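Local structure of putative short-chain dehydrogenase/reductase (Burkholderia xenovorans, 5IZ4) at residues G25-W39 and P238-A250. The protein probably acts as an NAD(P)-dependent oxidoreductase of the short-chain dehydrogenase/reductase family, and binds ADP through its Rossmann-type nucleotide site. Sequence-based numbering, arbitrary orientation. Where two conformers were deposited one is given.
With ADP (adenosine-5'-diphosphate), chain B.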
ATOM      1  N   GLY A  25     -22.589  -8.264  17.349  1.00 25.69           N
ATOM      2  CA  GLY A  25     -21.689  -8.302  16.208  1.00 26.76           C
ATOM      3  C   GLY A  25     -20.311  -8.829  16.551  1.00 22.85           C
ATOM      4  O   GLY A  25     -20.151  -9.815  17.283  1.00 21.76           O
ATOM      5  N   ILE A  26     -19.294  -8.155  16.007  1.00 20.64           N
ATOM      6  CA  ILE A  26     -17.912  -8.616  16.142  1.00 18.46           C
ATOM      7  C   ILE A  26     -17.473  -8.603  17.601  1.00 21.64           C
ATOM      8  O   ILE A  26     -16.796  -9.524  18.069  1.00 22.25           O
ATOM      9  CB  ILE A  26     -16.996  -7.751  15.256  1.00 18.05           C
ATOM     10  CG1 ILE A  26     -17.238  -8.080  13.782  1.00 19.43           C
ATOM     11  CG2 ILE A  26     -15.519  -7.923  15.649  1.00 19.15           C
ATOM     12  CD1 ILE A  26     -16.636  -7.065  12.828  1.00 20.54           C
ATOM     13  N   GLY A  27     -17.832  -7.552  18.341  1.00 18.23           N
ATOM     14  CA  GLY A  27     -17.442  -7.494  19.739  1.00 16.00           C
ATOM     15  C   GLY A  27     -18.020  -8.637  20.551  1.00 16.90           C
ATOM     16  O   GLY A  27     -17.319  -9.261  21.356  1.00 20.42           O
ATOM     17  N   ALA A  28     -19.306  -8.935  20.348  1.00 20.60           N
ATOM     18  CA  ALA A  28     -19.926 -10.062  21.039  1.00 17.84           C
ATOM     19  C   ALA A  28     -19.214 -11.368  20.705  1.00 19.72           C
ATOM     20  O   ALA A  28     -18.935 -12.187  21.590  1.00 21.89           O
ATOM     21  CB  ALA A  28     -21.398 -10.161  20.661  1.00 19.17           C
ATOM     22  N   ALA A  29     -18.934 -11.587  19.422  1.00 20.91           N
ATOM     23  CA  ALA A  29     -18.227 -12.800  19.021  1.00 18.22           C
ATOM     24  C   ALA A  29     -16.821 -12.846  19.607  1.00 18.79           C
ATOM     25  O   ALA A  29     -16.309 -13.930  19.918  1.00 20.94           O
ATOM     26  CB  ALA A  29     -18.164 -12.883  17.496  1.00 20.17           C
ATOM     27  N   THR A  30     -16.182 -11.684  19.754  1.00 17.05           N
ATOM     28  CA  THR A  30     -14.819 -11.648  20.279  1.00 20.17           C
ATOM     29  C   THR A  30     -14.795 -11.920  21.777  1.00 18.61           C
ATOM     30  O   THR A  30     -13.923 -12.646  22.264  1.00 19.53           O
ATOM     31  CB  THR A  30     -14.161 -10.308  19.947  1.00 21.97           C
ATOM     32  OG1 THR A  30     -14.123 -10.141  18.522  1.00 20.31           O
ATOM     33  CG2 THR A  30     -12.730 -10.254  20.490  1.00 22.42           C
ATOM     34  N   ALA A  31     -15.742 -11.351  22.528  1.00 18.74           N
ATOM     35  CA  ALA A  31     -15.840 -11.704  23.938  1.00 17.67           C
ATOM     36  C   ALA A  31     -15.971 -13.214  24.101  1.00 20.29           C
ATOM     37  O   ALA A  31     -15.294 -13.822  24.937  1.00 20.24           O
ATOM     38  CB  ALA A  31     -17.030 -10.984  24.578  1.00 18.77           C
ATOM     39  N   LEU A  32     -16.819 -13.839  23.285  1.00 18.17           N
ATOM     40  CA  LEU A  32     -17.020 -15.279  23.391  1.00 18.94           C
ATOM     41  C   LEU A  32     -15.735 -16.044  23.087  1.00 20.31           C
ATOM     42  O   LEU A  32     -15.386 -16.994  23.799  1.00 21.17           O
ATOM     43  CB  LEU A  32     -18.142 -15.717  22.451  1.00 20.35           C
ATOM     44  CG  LEU A  32     -18.552 -17.190  22.550  1.00 24.64           C
ATOM     45  CD1 LEU A  32     -18.894 -17.569  23.990  1.00 22.29           C
ATOM     46  CD2 LEU A  32     -19.723 -17.492  21.623  1.00 29.38           C
ATOM     47  N   ARG A  33     -15.011 -15.636  22.044  1.00 19.81           N
ATOM     48  CA  ARG A  33     -13.794 -16.353  21.666  1.00 19.55           C
ATOM     49  C   ARG A  33     -12.737 -16.266  22.760  1.00 20.88           C
ATOM     50  O   ARG A  33     -12.057 -17.259  23.055  1.00 22.14           O
ATOM     51  CB  ARG A  33     -13.240 -15.804  20.350  1.00 18.98           C
ATOM     52  CG  ARG A  33     -11.979 -16.532  19.884  1.00 18.17           C
ATOM     53  CD  ARG A  33     -12.287 -17.999  19.658  1.00 22.63           C
ATOM     54  NE  ARG A  33     -11.122 -18.803  19.280  1.00 22.93           N
ATOM     55  CZ  ARG A  33     -10.295 -19.372  20.154  1.00 21.48           C
ATOM     56  NH1 ARG A  33     -10.478 -19.196  21.457  1.00 23.72           N
ATOM     57  NH2 ARG A  33      -9.275 -20.106  19.729  1.00 24.37           N
ATOM     58  N   PHE A  34     -12.575 -15.088  23.371  1.00 20.27           N
ATOM     59  CA  PHE A  34     -11.640 -14.989  24.487  1.00 20.65           C
ATOM     60  C   PHE A  34     -12.130 -15.804  25.679  1.00 18.64           C
ATOM     61  O   PHE A  34     -11.328 -16.444  26.369  1.00 20.95           O
ATOM     62  CB  PHE A  34     -11.401 -13.519  24.860  1.00 16.92           C
ATOM     63  CG  PHE A  34     -10.329 -12.853  24.020  1.00 17.50           C
ATOM     64  CD1 PHE A  34     -10.613 -12.384  22.752  1.00 19.39           C
ATOM     65  CD2 PHE A  34      -9.032 -12.719  24.500  1.00 18.93           C
ATOM     66  CE1 PHE A  34      -9.625 -11.795  21.971  1.00 20.38           C
ATOM     67  CE2 PHE A  34      -8.038 -12.123  23.732  1.00 18.78           C
ATOM     68  CZ  PHE A  34      -8.331 -11.659  22.463  1.00 18.35           C
ATOM     69  N   ALA A  35     -13.450 -15.830  25.911  1.00 21.51           N
ATOM     70  CA  ALA A  35     -13.990 -16.675  26.975  1.00 20.21           C
ATOM     71  C   ALA A  35     -13.672 -18.148  26.731  1.00 23.73           C
ATOM     72  O   ALA A  35     -13.326 -18.884  27.664  1.00 22.82           O
ATOM     73  CB  ALA A  35     -15.500 -16.459  27.094  1.00 20.83           C
ATOM     74  N   GLN A  36     -13.783 -18.596  25.478  1.00 19.44           N
ATOM     75  CA  GLN A  36     -13.464 -19.977  25.140  0.67 24.56           C
ATOM     76  C   GLN A  36     -11.991 -20.296  25.360  1.00 27.19           C
ATOM     77  O   GLN A  36     -11.641 -21.462  25.578  1.00 26.23           O
ATOM     78  CB  GLN A  36     -13.877 -20.242  23.689  0.67 20.43           C
ATOM     79  CG  GLN A  36     -15.394 -20.348  23.548  0.67 27.55           C
ATOM     80  CD  GLN A  36     -15.895 -20.189  22.126  0.67 28.76           C
ATOM     81  OE1 GLN A  36     -15.198 -19.665  21.254  0.67 20.40           O
ATOM     82  NE2 GLN A  36     -17.128 -20.636  21.889  0.67 32.98           N
ATOM     83  N   ALA A  37     -11.129 -19.286  25.314  1.00 24.25           N
ATOM     84  CA  ALA A  37      -9.708 -19.457  25.563  1.00 25.74           C
ATOM     85  C   ALA A  37      -9.359 -19.453  27.044  1.00 30.21           C
ATOM     86  O   ALA A  37      -8.183 -19.628  27.389  1.00 30.23           O
ATOM     87  CB  ALA A  37      -8.933 -18.356  24.843  1.00 25.88           C
ATOM     88  N   GLY A  38     -10.338 -19.262  27.925  1.00 27.57           N
ATOM     89  CA  GLY A  38     -10.077 -19.223  29.345  1.00 26.24           C
ATOM     90  C   GLY A  38      -9.818 -17.847  29.909  1.00 27.70           C
ATOM     91  O   GLY A  38      -9.631 -17.725  31.127  1.00 34.40           O
ATOM     92  N   TRP A  39      -9.823 -16.807  29.078  1.00 20.77           N
ATOM     93  CA  TRP A  39      -9.585 -15.457  29.577  1.00 20.64           C
ATOM     94  C   TRP A  39     -10.803 -14.924  30.320  1.00 21.61           C
ATOM     95  O   TRP A  39     -11.945 -15.319  30.063  1.00 25.20           O
ATOM     96  CB  TRP A  39      -9.247 -14.496  28.434  1.00 18.67           C
ATOM     97  CG  TRP A  39      -7.893 -14.711  27.809  1.00 22.73           C
ATOM     98  CD1 TRP A  39      -7.282 -15.908  27.556  1.00 21.06           C
ATOM     99  CD2 TRP A  39      -6.984 -13.694  27.368  1.00 22.37           C
ATOM    100  NE1 TRP A  39      -6.050 -15.697  26.975  1.00 23.51           N
ATOM    101  CE2 TRP A  39      -5.846 -14.346  26.848  1.00 21.13           C
ATOM    102  CE3 TRP A  39      -7.026 -12.296  27.356  1.00 21.10           C
ATOM    103  CZ2 TRP A  39      -4.750 -13.644  26.329  1.00 20.93           C
ATOM    104  CZ3 TRP A  39      -5.933 -11.597  26.831  1.00 21.52           C
ATOM    105  CH2 TRP A  39      -4.816 -12.277  26.322  1.00 21.82           C
ATOM    106  N   PRO A 238     -19.422 -12.987  12.239  1.00 22.17           N
ATOM    107  CA  PRO A 238     -18.595 -12.308  13.252  1.00 25.00           C
ATOM    108  C   PRO A 238     -17.527 -13.192  13.872  1.00 21.40           C
ATOM    109  O   PRO A 238     -16.434 -12.693  14.164  1.00 21.16           O
ATOM    110  CB  PRO A 238     -19.625 -11.852  14.291  1.00 23.23           C
ATOM    111  CG  PRO A 238     -20.874 -11.672  13.513  1.00 27.43           C
ATOM    112  CD  PRO A 238     -20.857 -12.737  12.443  1.00 24.14           C
ATOM    113  N   ALA A 239     -17.800 -14.490  14.049  1.00 24.89           N
ATOM    114  CA  ALA A 239     -16.838 -15.395  14.680  1.00 23.93           C
ATOM    115  C   ALA A 239     -15.482 -15.398  13.981  1.00 23.33           C
ATOM    116  O   ALA A 239     -14.447 -15.546  14.644  1.00 20.62           O
ATOM    117  CB  ALA A 239     -17.413 -16.810  14.721  1.00 23.81           C
ATOM    118  N   GLU A 240     -15.444 -15.243  12.654  1.00 22.03           N
ATOM    119  CA  GLU A 240     -14.172 -15.234  11.921  0.51 19.59           C
ATOM    120  C   GLU A 240     -13.321 -14.030  12.295  1.00 20.62           C
ATOM    121  O   GLU A 240     -12.087 -14.105  12.338  1.00 18.42           O
ATOM    122  CB  GLU A 240     -14.419 -15.201  10.413  0.51 19.81           C
ATOM    123  CG  GLU A 240     -15.277 -16.298   9.849  0.51 18.33           C
ATOM    124  CD  GLU A 240     -15.784 -15.932   8.468  0.51 17.65           C
ATOM    125  OE1 GLU A 240     -15.078 -15.182   7.762  0.51 18.10           O
ATOM    126  OE2 GLU A 240     -16.899 -16.364   8.102  0.51 22.48           O
ATOM    127  N   ILE A 241     -13.971 -12.884  12.513  1.00 20.49           N
ATOM    128  CA  ILE A 241     -13.224 -11.691  12.885  1.00 17.38           C
ATOM    129  C   ILE A 241     -12.715 -11.826  14.313  1.00 19.34           C
ATOM    130  O   ILE A 241     -11.606 -11.379  14.637  1.00 19.31           O
ATOM    131  CB  ILE A 241     -14.098 -10.433  12.705  1.00 19.69           C
ATOM    132  CG1 ILE A 241     -14.748 -10.439  11.318  1.00 20.57           C
ATOM    133  CG2 ILE A 241     -13.244  -9.172  12.889  1.00 18.53           C
ATOM    134  CD1 ILE A 241     -13.748 -10.542  10.150  1.00 21.51           C
ATOM    135  N   ALA A 242     -13.521 -12.449  15.184  1.00 20.84           N
ATOM    136  CA  ALA A 242     -13.077 -12.783  16.535  1.00 20.25           C
ATOM    137  C   ALA A 242     -11.856 -13.697  16.507  1.00 20.91           C
ATOM    138  O   ALA A 242     -10.919 -13.507  17.291  1.00 18.63           O
ATOM    139  CB  ALA A 242     -14.216 -13.446  17.311  1.00 19.36           C
ATOM    140  N   GLU A 243     -11.851 -14.699  15.620  1.00 19.67           N
ATOM    141  CA  GLU A 243     -10.683 -15.579  15.514  1.00 16.14           C
ATOM    142  C   GLU A 243      -9.433 -14.785  15.170  1.00 19.11           C
ATOM    143  O   GLU A 243      -8.353 -15.044  15.712  1.00 20.69           O
ATOM    144  CB  GLU A 243     -10.895 -16.668  14.451  1.00 20.72           C
ATOM    145  CG  GLU A 243     -11.782 -17.837  14.838  1.00 30.93           C
ATOM    146  CD  GLU A 243     -11.231 -18.703  15.975  1.00 24.43           C
ATOM    147  OE1 GLU A 243     -12.056 -19.317  16.672  1.00 36.25           O
ATOM    148  OE2 GLU A 243      -9.996 -18.784  16.159  1.00 31.06           O
ATOM    149  N   LEU A 244      -9.557 -13.831  14.245  1.00 16.49           N
ATOM    150  CA  LEU A 244      -8.417 -13.005  13.875  1.00 15.40           C
ATOM    151  C   LEU A 244      -7.962 -12.136  15.047  1.00 20.89           C
ATOM    152  O   LEU A 244      -6.758 -11.991  15.289  1.00 19.43           O
ATOM    153  CB  LEU A 244      -8.791 -12.160  12.657  1.00 19.49           C
ATOM    154  CG  LEU A 244      -7.783 -11.262  11.942  1.00 28.16           C
ATOM    155  CD1 LEU A 244      -6.567 -12.034  11.453  1.00 24.01           C
ATOM    156  CD2 LEU A 244      -8.479 -10.578  10.772  1.00 27.71           C
ATOM    157  N   ALA A 245      -8.903 -11.558  15.801  1.00 18.21           N
ATOM    158  CA  ALA A 245      -8.505 -10.762  16.955  1.00 16.28           C
ATOM    159  C   ALA A 245      -7.796 -11.625  17.989  1.00 19.97           C
ATOM    160  O   ALA A 245      -6.800 -11.199  18.592  1.00 17.49           O
ATOM    161  CB  ALA A 245      -9.726 -10.079  17.583  1.00 16.58           C
ATOM    162  N   TRP A 246      -8.313 -12.833  18.220  1.00 18.61           N
ATOM    163  CA  TRP A 246      -7.667 -13.761  19.147  1.00 20.97           C
ATOM    164  C   TRP A 246      -6.284 -14.168  18.647  1.00 24.59           C
ATOM    165  O   TRP A 246      -5.318 -14.180  19.424  1.00 18.21           O
ATOM    166  CB  TRP A 246      -8.545 -14.998  19.364  1.00 20.12           C
ATOM    167  CG  TRP A 246      -7.787 -16.134  20.004  1.00 22.81           C
ATOM    168  CD1 TRP A 246      -7.363 -17.291  19.403  1.00 22.60           C
ATOM    169  CD2 TRP A 246      -7.320 -16.192  21.357  1.00 24.86           C
ATOM    170  NE1 TRP A 246      -6.678 -18.068  20.307  1.00 27.15           N
ATOM    171  CE2 TRP A 246      -6.633 -17.412  21.511  1.00 25.98           C
ATOM    172  CE3 TRP A 246      -7.411 -15.328  22.449  1.00 20.76           C
ATOM    173  CZ2 TRP A 246      -6.052 -17.793  22.717  1.00 30.92           C
ATOM    174  CZ3 TRP A 246      -6.831 -15.706  23.646  1.00 26.36           C
ATOM    175  CH2 TRP A 246      -6.154 -16.925  23.771  1.00 29.24           C
ATOM    176  N   PHE A 247      -6.160 -14.489  17.353  1.00 18.12           N
ATOM    177  CA  PHE A 247      -4.860 -14.899  16.829  1.00 20.71           C
ATOM    178  C   PHE A 247      -3.827 -13.793  16.992  1.00 19.12           C
ATOM    179  O   PHE A 247      -2.704 -14.042  17.445  1.00 20.68           O
ATOM    180  CB  PHE A 247      -4.947 -15.299  15.352  1.00 19.57           C
ATOM    181  CG  PHE A 247      -3.594 -15.341  14.679  1.00 21.50           C
ATOM    182  CD1 PHE A 247      -2.757 -16.432  14.850  1.00 27.21           C
ATOM    183  CD2 PHE A 247      -3.138 -14.263  13.931  1.00 22.24           C
ATOM    184  CE1 PHE A 247      -1.510 -16.460  14.270  1.00 22.78           C
ATOM    185  CE2 PHE A 247      -1.883 -14.286  13.351  1.00 22.34           C
ATOM    186  CZ  PHE A 247      -1.071 -15.388  13.527  1.00 22.46           C
ATOM    187  N   LEU A 248      -4.179 -12.567  16.588  1.00 18.45           N
ATOM    188  CA  LEU A 248      -3.244 -11.457  16.701  1.00 17.94           C
ATOM    189  C   LEU A 248      -2.812 -11.247  18.142  1.00 23.73           C
ATOM    190  O   LEU A 248      -1.664 -10.866  18.404  1.00 23.16           O
ATOM    191  CB  LEU A 248      -3.869 -10.175  16.141  1.00 19.25           C
ATOM    192  CG  LEU A 248      -3.999 -10.130  14.616  1.00 19.76           C
ATOM    193  CD1 LEU A 248      -4.643  -8.820  14.198  1.00 22.35           C
ATOM    194  CD2 LEU A 248      -2.625 -10.300  13.960  1.00 24.75           C
ATOM    195  N   THR A 249      -3.712 -11.492  19.092  1.00 18.44           N
ATOM    196  CA  THR A 249      -3.367 -11.297  20.494  1.00 16.13           C
ATOM    197  C   THR A 249      -2.471 -12.412  21.021  1.00 19.97           C
ATOM    198  O   THR A 249      -1.445 -12.150  21.657  1.00 20.07           O
ATOM    199  CB  THR A 249      -4.653 -11.200  21.311  1.00 17.85           C
ATOM    200  OG1 THR A 249      -5.381 -10.050  20.874  1.00 18.38           O
ATOM    201  CG2 THR A 249      -4.358 -11.127  22.811  1.00 19.66           C
ATOM    202  N   ALA A 250      -2.832 -13.661  20.757  1.00 17.46           N
ATOM    203  CA  ALA A 250      -2.216 -14.774  21.462  1.00 16.29           C
ATOM    204  C   ALA A 250      -1.023 -15.381  20.733  1.00 19.48           C
ATOM    205  O   ALA A 250      -0.180 -16.015  21.378  1.00 22.94           O
ATOM    206  CB  ALA A 250      -3.260 -15.864  21.717  1.00 22.41           C
TER
HETATM  207  PB  ADP B 300     -20.119  -4.890  13.961  1.00 75.41           P
HETATM  208  O1B ADP B 300     -19.246  -3.715  14.532  1.00 78.40           O
HETATM  209  O2B ADP B 300     -20.185  -6.186  14.820  1.00 71.57           O
HETATM  210  O3B ADP B 300     -20.063  -5.128  12.418  1.00 84.00           O
HETATM  211  PA  ADP B 300     -22.375  -3.673  15.603  1.00 60.68           P
HETATM  212  O1A ADP B 300     -23.180  -2.274  15.362  1.00 54.81           O
HETATM  213  O2A ADP B 300     -23.286  -4.731  16.301  1.00 64.01           O
HETATM  214  O3A ADP B 300     -21.713  -4.047  14.211  1.00 75.39           O
HETATM  215  O5' ADP B 300     -21.250  -3.101  16.673  1.00 56.09           O
HETATM  216  C5' ADP B 300     -21.207  -1.724  17.082  1.00 32.72           C
HETATM  217  C4' ADP B 300     -21.305  -1.766  18.609  1.00 31.35           C
HETATM  218  O4' ADP B 300     -20.783  -0.507  19.191  1.00 23.89           O
HETATM  219  C3' ADP B 300     -22.752  -1.909  19.145  1.00 28.52           C
HETATM  220  O3' ADP B 300     -22.799  -2.670  20.319  1.00 36.78           O
HETATM  221  C2' ADP B 300     -23.068  -0.424  19.473  1.00 31.17           C
HETATM  222  O2' ADP B 300     -24.118  -0.438  20.441  1.00 38.43           O
HETATM  223  C1' ADP B 300     -21.749   0.018  20.080  1.00 22.00           C
HETATM  224  N9  ADP B 300     -21.644   1.491  20.134  1.00 22.36           N
HETATM  225  C8  ADP B 300     -22.159   2.454  19.252  1.00 21.72           C
HETATM  226  N7  ADP B 300     -21.856   3.665  19.657  1.00 21.69           N
HETATM  227  C5  ADP B 300     -21.133   3.506  20.824  1.00 22.64           C
HETATM  228  C6  ADP B 300     -20.557   4.415  21.693  1.00 18.53           C
HETATM  229  N6  ADP B 300     -20.656   5.746  21.457  1.00 22.84           N
HETATM  230  N1  ADP B 300     -19.903   3.960  22.768  1.00 18.56           N
HETATM  231  C2  ADP B 300     -19.833   2.635  22.979  1.00 18.47           C
HETATM  232  N3  ADP B 300     -20.358   1.703  22.205  1.00 23.66           N
HETATM  233  C4  ADP B 300     -21.002   2.164  21.124  1.00 23.10           C
HETATM  234  O   HOH W   1      -8.833 -20.976  16.886  1.00 34.12           O
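The first helix of the Rossmann fold, 25-36, packs against helix 238-250, crossing it at -55° with the axes 7.8 Å apart. Small residues allow the close approach: the methyl of A242 sits between A29, T30 and R33, its CB 3.4 Å from A29 O, while A29 CB rests on the ring of P238. Beside them I26 and I241 meet through their CG2 branches. In short-chain dehydrogenases the glycine-rich turn after the first strand leads into this helix, and its N-terminal end faces the diphosphate of the nucleotide; here I26 N points its N-H at O2B of ADP, a hydrogen bond whose modelled length is too short to be taken literally. The flank of the same helix lies on 238-250, while T30 and F34 also touch I99 of strand 97-100. Toward the C-terminal ends W246 becomes the hub. Its CG stands anti to the backbone N (chi1 165°), which sends the indole across to helix 25-36. One indole face takes the guanidinium of R33 in a cation-pi contact, CZ lying 3.9 Å from the centroid of the five-membered ring, and also the methyl of A37, which makes a CH-pi contact over the six-membered ring. The indole edge points at the faces of F34 and W39: T-shaped against F34, planes at 85°, and offset edge-to-face against W39, whose NE1 lies 3.4 Å from W246 CZ3. R33, bent at chi2, also turns NE to E243 OE1 in a 2.8 Å salt bridge, meeting the oxygen from above the carboxylate plane; a water joins R33 NH2 to E243 OE2, so bridge, water and indole together restrict the guanidinium. T249 borders the aromatic cluster, with OG1 at the edge of the F34 ring and CG2 3.7 Å from W39 CH2.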